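Local coordinates for bifunctional protein PutA (Bdellovibrio bacteriovorus, PDB 5UR2) that probably oxidises proline to glutamate in two steps, with a flavin-dependent proline dehydrogenase and an NAD-dependent glutamate semialdehyde dehydrogenase in one chain, at residues B[131-140]-B[172-183]. Residues are numbered along the deposited sequence; the frame is centred on the assembly and turned at random.
Sequences KKARKNKMTF and DAEKWDEVPQID
Asp-183 OD2 is gripped by two donors: Arg-134 NH2, 2.8 Å away on its syn side, and the backbone N of Val-179, 2.6 Å away and above the carboxylate plane. Arg-134 meets the carboxylate end-on, its NH1 bonding Asp-183 OD1 at 3.0 Å, and the two flat groups lie only 6° from coplanar; aspartate suits because its two oxygens match the two nitrogens. Arginine suits this buried place because its planar end can also be sandwiched: Ile-182 CD1 lies over one face and Trp-176 CE3 over the other, while a bend at chi3 (56°) turns the guanidinium toward the aspartate. The salt bridge joins helix 180-183, which holds Asp-183, to helix 123-135; the bond from the N-cap residue Val-179 holds the carboxylate within its own segment. Helix 123-135 ends in a Schellman motif with Lys-137 as C-prime residue, before strand 138-144 of the eight-stranded proline dehydrogenase barrel. Branching at CB lets Ile-182 also send its CG2 methyl against Lys-137 O (3.3 Å), beside Thr-139. Further along, Asp-172 OD2 accepts from Lys-131 NZ (2.8 Å) and Trp-176 NE1 (3.0 Å); the NE1 bond helps set the indole's rotation. Tryptophan pairs this N-H with an apolar far rim, whose CH2 meets the edge of Phe-140 at CE2, 3.8 Å away.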
ATOM      1  N   LYS B 131      -7.818 -62.520 -22.131  1.00 39.12           N
ATOM      2  CA  LYS B 131      -7.548 -63.756 -22.851  1.00 41.92           C
ATOM      3  C   LYS B 131      -7.095 -63.467 -24.272  1.00 42.26           C
ATOM      4  O   LYS B 131      -6.245 -64.182 -24.814  1.00 41.66           O
ATOM      5  CB  LYS B 131      -8.785 -64.655 -22.833  1.00 44.93           C
ATOM      6  CG  LYS B 131      -9.000 -65.375 -21.500  1.00 46.19           C
ATOM      7  CD  LYS B 131     -10.392 -65.975 -21.438  1.00 52.97           C
ATOM      8  CE  LYS B 131     -10.429 -67.262 -20.620  1.00 54.72           C
ATOM      9  NZ  LYS B 131     -11.817 -67.726 -20.344  1.00 50.39           N
ATOM     10  N   LYS B 132      -7.659 -62.427 -24.893  1.00 45.10           N
ATOM     11  CA  LYS B 132      -7.202 -62.019 -26.219  1.00 50.25           C
ATOM     12  C   LYS B 132      -5.753 -61.554 -26.175  1.00 49.71           C
ATOM     13  O   LYS B 132      -4.958 -61.880 -27.065  1.00 46.52           O
ATOM     14  CB  LYS B 132      -8.111 -60.920 -26.773  1.00 50.75           C
ATOM     15  CG  LYS B 132      -7.625 -60.298 -28.069  1.00 52.59           C
ATOM     16  CD  LYS B 132      -8.783 -59.695 -28.850  1.00 55.49           C
ATOM     17  CE  LYS B 132      -8.540 -58.234 -29.180  1.00 55.41           C
ATOM     18  NZ  LYS B 132      -9.529 -57.751 -30.177  1.00 58.89           N
ATOM     19  N   ALA B 133      -5.387 -60.801 -25.134  1.00 48.17           N
ATOM     20  CA  ALA B 133      -3.993 -60.404 -24.980  1.00 44.66           C
ATOM     21  C   ALA B 133      -3.094 -61.631 -24.852  1.00 43.56           C
ATOM     22  O   ALA B 133      -1.996 -61.672 -25.424  1.00 36.52           O
ATOM     23  CB  ALA B 133      -3.840 -59.481 -23.772  1.00 36.89           C
ATOM     24  N   ARG B 134      -3.556 -62.650 -24.123  1.00 40.73           N
ATOM     25  CA  ARG B 134      -2.773 -63.871 -23.991  1.00 35.29           C
ATOM     26  C   ARG B 134      -2.534 -64.534 -25.348  1.00 36.46           C
ATOM     27  O   ARG B 134      -1.407 -64.946 -25.652  1.00 34.67           O
ATOM     28  CB  ARG B 134      -3.475 -64.826 -23.025  1.00 37.39           C
ATOM     29  CG  ARG B 134      -3.310 -64.460 -21.544  1.00 36.37           C
ATOM     30  CD  ARG B 134      -3.989 -65.493 -20.639  1.00 33.28           C
ATOM     31  NE  ARG B 134      -3.478 -66.837 -20.896  1.00 35.95           N
ATOM     32  CZ  ARG B 134      -2.362 -67.328 -20.365  1.00 37.21           C
ATOM     33  NH1 ARG B 134      -1.636 -66.584 -19.536  1.00 32.01           N
ATOM     34  NH2 ARG B 134      -1.973 -68.566 -20.663  1.00 32.22           N
ATOM     35  N   LYS B 135      -3.562 -64.596 -26.198  1.00 37.60           N
ATOM     36  CA  LYS B 135      -3.385 -65.180 -27.527  1.00 44.17           C
ATOM     37  C   LYS B 135      -2.350 -64.426 -28.349  1.00 45.47           C
ATOM     38  O   LYS B 135      -1.726 -65.017 -29.236  1.00 41.68           O
ATOM     39  CB  LYS B 135      -4.719 -65.224 -28.282  1.00 42.74           C
ATOM     40  N   ASN B 136      -2.126 -63.146 -28.053  1.00 44.30           N
ATOM     41  CA  ASN B 136      -1.109 -62.357 -28.725  1.00 43.25           C
ATOM     42  C   ASN B 136       0.193 -62.297 -27.932  1.00 41.82           C
ATOM     43  O   ASN B 136       0.958 -61.341 -28.091  1.00 48.39           O
ATOM     44  CB  ASN B 136      -1.641 -60.956 -29.038  1.00 45.20           C
ATOM     45  CG  ASN B 136      -2.623 -60.962 -30.213  1.00 55.31           C
ATOM     46  OD1 ASN B 136      -3.785 -61.338 -30.059  1.00 60.68           O
ATOM     47  ND2 ASN B 136      -2.147 -60.575 -31.397  1.00 57.17           N
ATOM     48  N   LYS B 137       0.436 -63.288 -27.062  1.00 38.11           N
ATOM     49  CA  LYS B 137       1.701 -63.462 -26.336  1.00 40.32           C
ATOM     50  C   LYS B 137       1.985 -62.348 -25.334  1.00 37.27           C
ATOM     51  O   LYS B 137       3.140 -61.990 -25.124  1.00 39.60           O
ATOM     52  CB  LYS B 137       2.892 -63.581 -27.291  1.00 44.15           C
ATOM     53  CG  LYS B 137       2.807 -64.601 -28.397  1.00 50.24           C
ATOM     54  CD  LYS B 137       2.509 -65.970 -27.855  1.00 53.45           C
ATOM     55  CE  LYS B 137       3.040 -67.003 -28.825  1.00 62.48           C
ATOM     56  NZ  LYS B 137       4.537 -66.919 -28.855  1.00 65.27           N
ATOM     57  N   MET B 138       0.948 -61.832 -24.680  1.00 35.09           N
ATOM     58  CA  MET B 138       1.097 -60.829 -23.632  1.00 34.52           C
ATOM     59  C   MET B 138       0.294 -61.251 -22.414  1.00 37.72           C
ATOM     60  O   MET B 138      -0.841 -61.727 -22.548  1.00 32.27           O
ATOM     61  CB  MET B 138       0.595 -59.437 -24.091  1.00 39.92           C
ATOM     62  CG  MET B 138       1.389 -58.783 -25.214  1.00 48.08           C
ATOM     63  SD  MET B 138       0.826 -57.107 -25.608  1.00 47.66           S
ATOM     64  CE  MET B 138      -0.822 -57.388 -26.252  1.00 49.27           C
ATOM     65  N   THR B 139       0.861 -61.046 -21.227  1.00 37.27           N
ATOM     66  CA  THR B 139       0.107 -61.294 -20.008  1.00 30.45           C
ATOM     67  C   THR B 139      -0.349 -59.952 -19.430  1.00 30.52           C
ATOM     68  O   THR B 139      -0.313 -58.923 -20.115  1.00 35.16           O
ATOM     69  CB  THR B 139       0.937 -62.144 -19.026  1.00 30.04           C
ATOM     70  OG1 THR B 139       0.188 -62.352 -17.822  1.00 32.22           O
ATOM     71  CG2 THR B 139       2.255 -61.479 -18.691  1.00 27.40           C
ATOM     72  N   PHE B 140      -0.769 -59.948 -18.165  1.00 27.26           N
ATOM     73  CA  PHE B 140      -1.490 -58.807 -17.628  1.00 35.32           C
ATOM     74  C   PHE B 140      -1.251 -58.716 -16.129  1.00 34.47           C
ATOM     75  O   PHE B 140      -0.830 -59.680 -15.488  1.00 35.16           O
ATOM     76  CB  PHE B 140      -2.998 -58.932 -17.909  1.00 30.45           C
ATOM     77  CG  PHE B 140      -3.655 -60.105 -17.205  1.00 29.80           C
ATOM     78  CD1 PHE B 140      -4.097 -59.989 -15.879  1.00 31.48           C
ATOM     79  CD2 PHE B 140      -3.807 -61.328 -17.850  1.00 31.38           C
ATOM     80  CE1 PHE B 140      -4.689 -61.069 -15.226  1.00 29.21           C
ATOM     81  CE2 PHE B 140      -4.397 -62.414 -17.205  1.00 28.96           C
ATOM     82  CZ  PHE B 140      -4.843 -62.291 -15.903  1.00 32.17           C
ATOM     83  N   ASP B 172     -11.109 -69.089 -13.180  1.00 40.74           N
ATOM     84  CA  ASP B 172     -11.202 -69.149 -14.637  1.00 40.87           C
ATOM     85  C   ASP B 172      -9.875 -69.581 -15.259  1.00 44.03           C
ATOM     86  O   ASP B 172      -9.861 -70.315 -16.255  1.00 47.91           O
ATOM     87  CB  ASP B 172     -11.663 -67.802 -15.197  1.00 38.23           C
ATOM     88  CG  ASP B 172     -12.149 -67.904 -16.632  1.00 42.30           C
ATOM     89  OD1 ASP B 172     -13.321 -68.295 -16.832  1.00 46.39           O
ATOM     90  OD2 ASP B 172     -11.376 -67.588 -17.558  1.00 41.31           O
ATOM     91  N   ALA B 173      -8.749 -69.148 -14.687  1.00 42.17           N
ATOM     92  CA  ALA B 173      -7.454 -69.492 -15.263  1.00 39.99           C
ATOM     93  C   ALA B 173      -7.112 -70.973 -15.145  1.00 37.40           C
ATOM     94  O   ALA B 173      -6.177 -71.430 -15.811  1.00 35.37           O
ATOM     95  CB  ALA B 173      -6.356 -68.651 -14.620  1.00 31.78           C
ATOM     96  N   GLU B 174      -7.852 -71.739 -14.348  1.00 45.38           N
ATOM     97  CA  GLU B 174      -7.611 -73.180 -14.307  1.00 51.00           C
ATOM     98  C   GLU B 174      -7.769 -73.822 -15.686  1.00 46.87           C
ATOM     99  O   GLU B 174      -7.136 -74.844 -15.965  1.00 43.16           O
ATOM    100  CB  GLU B 174      -8.550 -73.853 -13.301  1.00 49.49           C
ATOM    101  CG  GLU B 174      -8.256 -73.494 -11.849  1.00 51.03           C
ATOM    102  CD  GLU B 174      -9.262 -74.088 -10.890  1.00 54.71           C
ATOM    103  OE1 GLU B 174     -10.069 -74.932 -11.320  1.00 59.51           O
ATOM    104  OE2 GLU B 174      -9.259 -73.705  -9.705  1.00 56.90           O
ATOM    105  N   LYS B 175      -8.589 -73.242 -16.560  1.00 46.89           N
ATOM    106  CA  LYS B 175      -8.823 -73.834 -17.873  1.00 53.33           C
ATOM    107  C   LYS B 175      -7.907 -73.277 -18.960  1.00 57.46           C
ATOM    108  O   LYS B 175      -7.971 -73.750 -20.099  1.00 62.80           O
ATOM    109  CB  LYS B 175     -10.294 -73.643 -18.282  1.00 48.97           C
ATOM    110  N   TRP B 176      -7.031 -72.327 -18.636  1.00 51.06           N
ATOM    111  CA  TRP B 176      -6.202 -71.680 -19.646  1.00 43.09           C
ATOM    112  C   TRP B 176      -5.065 -72.599 -20.086  1.00 44.99           C
ATOM    113  O   TRP B 176      -4.421 -73.251 -19.258  1.00 46.30           O
ATOM    114  CB  TRP B 176      -5.611 -70.379 -19.099  1.00 42.32           C
ATOM    115  CG  TRP B 176      -6.615 -69.325 -18.706  1.00 43.09           C
ATOM    116  CD1 TRP B 176      -7.982 -69.381 -18.845  1.00 42.45           C
ATOM    117  CD2 TRP B 176      -6.328 -68.063 -18.091  1.00 39.02           C
ATOM    118  NE1 TRP B 176      -8.554 -68.224 -18.361  1.00 38.06           N
ATOM    119  CE2 TRP B 176      -7.563 -67.398 -17.898  1.00 36.97           C
ATOM    120  CE3 TRP B 176      -5.145 -67.428 -17.686  1.00 39.64           C
ATOM    121  CZ2 TRP B 176      -7.649 -66.139 -17.304  1.00 34.74           C
ATOM    122  CZ3 TRP B 176      -5.232 -66.168 -17.104  1.00 41.56           C
ATOM    123  CH2 TRP B 176      -6.479 -65.537 -16.922  1.00 39.97           C
ATOM    124  N   ASP B 177      -4.834 -72.666 -21.397  1.00 44.14           N
ATOM    125  CA  ASP B 177      -3.664 -73.365 -21.910  1.00 49.89           C
ATOM    126  C   ASP B 177      -2.396 -72.570 -21.598  1.00 48.35           C
ATOM    127  O   ASP B 177      -2.430 -71.347 -21.437  1.00 49.08           O
ATOM    128  CB  ASP B 177      -3.782 -73.589 -23.415  1.00 56.76           C
ATOM    129  CG  ASP B 177      -4.966 -74.459 -23.790  1.00 65.57           C
ATOM    130  OD1 ASP B 177      -5.591 -75.057 -22.884  1.00 66.82           O
ATOM    131  OD2 ASP B 177      -5.258 -74.558 -25.000  1.00 71.49           O
ATOM    132  N   GLU B 178      -1.263 -73.275 -21.525  1.00 45.42           N
ATOM    133  CA  GLU B 178       0.007 -72.629 -21.214  1.00 51.64           C
ATOM    134  C   GLU B 178       0.601 -71.932 -22.436  1.00 52.73           C
ATOM    135  O   GLU B 178       0.685 -72.519 -23.522  1.00 52.50           O
ATOM    136  CB  GLU B 178       1.023 -73.640 -20.677  1.00 57.40           C
ATOM    137  CG  GLU B 178       2.172 -72.963 -19.935  1.00 59.64           C
ATOM    138  CD  GLU B 178       3.437 -73.809 -19.861  1.00 65.19           C
ATOM    139  OE1 GLU B 178       3.772 -74.474 -20.868  1.00 72.06           O
ATOM    140  OE2 GLU B 178       4.119 -73.776 -18.812  1.00 61.27           O
ATOM    141  N   VAL B 179       1.028 -70.688 -22.245  1.00 48.03           N
ATOM    142  CA  VAL B 179       1.749 -69.917 -23.250  1.00 42.04           C
ATOM    143  C   VAL B 179       3.137 -69.608 -22.705  1.00 40.35           C
ATOM    144  O   VAL B 179       3.324 -68.637 -21.967  1.00 43.38           O
ATOM    145  CB  VAL B 179       1.001 -68.626 -23.623  1.00 43.23           C
ATOM    146  CG1 VAL B 179       1.757 -67.906 -24.722  1.00 38.24           C
ATOM    147  CG2 VAL B 179      -0.431 -68.947 -24.067  1.00 48.81           C
ATOM    148  N   PRO B 180       4.143 -70.417 -23.060  1.00 42.64           N
ATOM    149  CA  PRO B 180       5.434 -70.374 -22.340  1.00 41.15           C
ATOM    150  C   PRO B 180       6.125 -69.025 -22.365  1.00 42.26           C
ATOM    151  O   PRO B 180       6.855 -68.708 -21.414  1.00 41.16           O
ATOM    152  CB  PRO B 180       6.269 -71.451 -23.042  1.00 38.17           C
ATOM    153  CG  PRO B 180       5.280 -72.347 -23.691  1.00 41.46           C
ATOM    154  CD  PRO B 180       4.072 -71.528 -24.023  1.00 45.22           C
ATOM    155  N   GLN B 181       5.959 -68.240 -23.439  1.00 42.01           N
ATOM    156  CA  GLN B 181       6.585 -66.922 -23.471  1.00 39.70           C
ATOM    157  C   GLN B 181       6.108 -66.052 -22.308  1.00 39.26           C
ATOM    158  O   GLN B 181       6.872 -65.218 -21.806  1.00 42.99           O
ATOM    159  CB  GLN B 181       6.315 -66.229 -24.813  1.00 31.14           C
ATOM    160  CG  GLN B 181       7.005 -64.865 -24.942  1.00 38.55           C
ATOM    161  CD  GLN B 181       6.948 -64.261 -26.339  1.00 42.27           C
ATOM    162  OE1 GLN B 181       6.503 -64.904 -27.294  1.00 47.82           O
ATOM    163  NE2 GLN B 181       7.347 -62.988 -26.449  1.00 37.97           N
ATOM    164  N   ILE B 182       4.876 -66.251 -21.840  1.00 37.51           N
ATOM    165  CA  ILE B 182       4.330 -65.448 -20.752  1.00 33.98           C
ATOM    166  C   ILE B 182       4.119 -66.239 -19.467  1.00 35.27           C
ATOM    167  O   ILE B 182       4.054 -65.626 -18.393  1.00 33.57           O
ATOM    168  CB  ILE B 182       3.007 -64.774 -21.164  1.00 32.55           C
ATOM    169  CG1 ILE B 182       1.954 -65.841 -21.475  1.00 36.16           C
ATOM    170  CG2 ILE B 182       3.236 -63.843 -22.345  1.00 33.94           C
ATOM    171  CD1 ILE B 182       0.590 -65.291 -21.900  1.00 37.65           C
ATOM    172  N   ASP B 183       4.031 -67.569 -19.531  1.00 40.20           N
ATOM    173  CA  ASP B 183       3.680 -68.375 -18.368  1.00 43.54           C
ATOM    174  C   ASP B 183       4.889 -69.049 -17.733  1.00 43.61           C
ATOM    175  O   ASP B 183       4.719 -69.836 -16.798  1.00 47.30           O
ATOM    176  CB  ASP B 183       2.646 -69.452 -18.745  1.00 46.20           C
ATOM    177  CG  ASP B 183       1.318 -68.866 -19.222  1.00 46.90           C
ATOM    178  OD1 ASP B 183       1.024 -67.699 -18.910  1.00 48.59           O
ATOM    179  OD2 ASP B 183       0.557 -69.584 -19.906  1.00 47.70           O
TER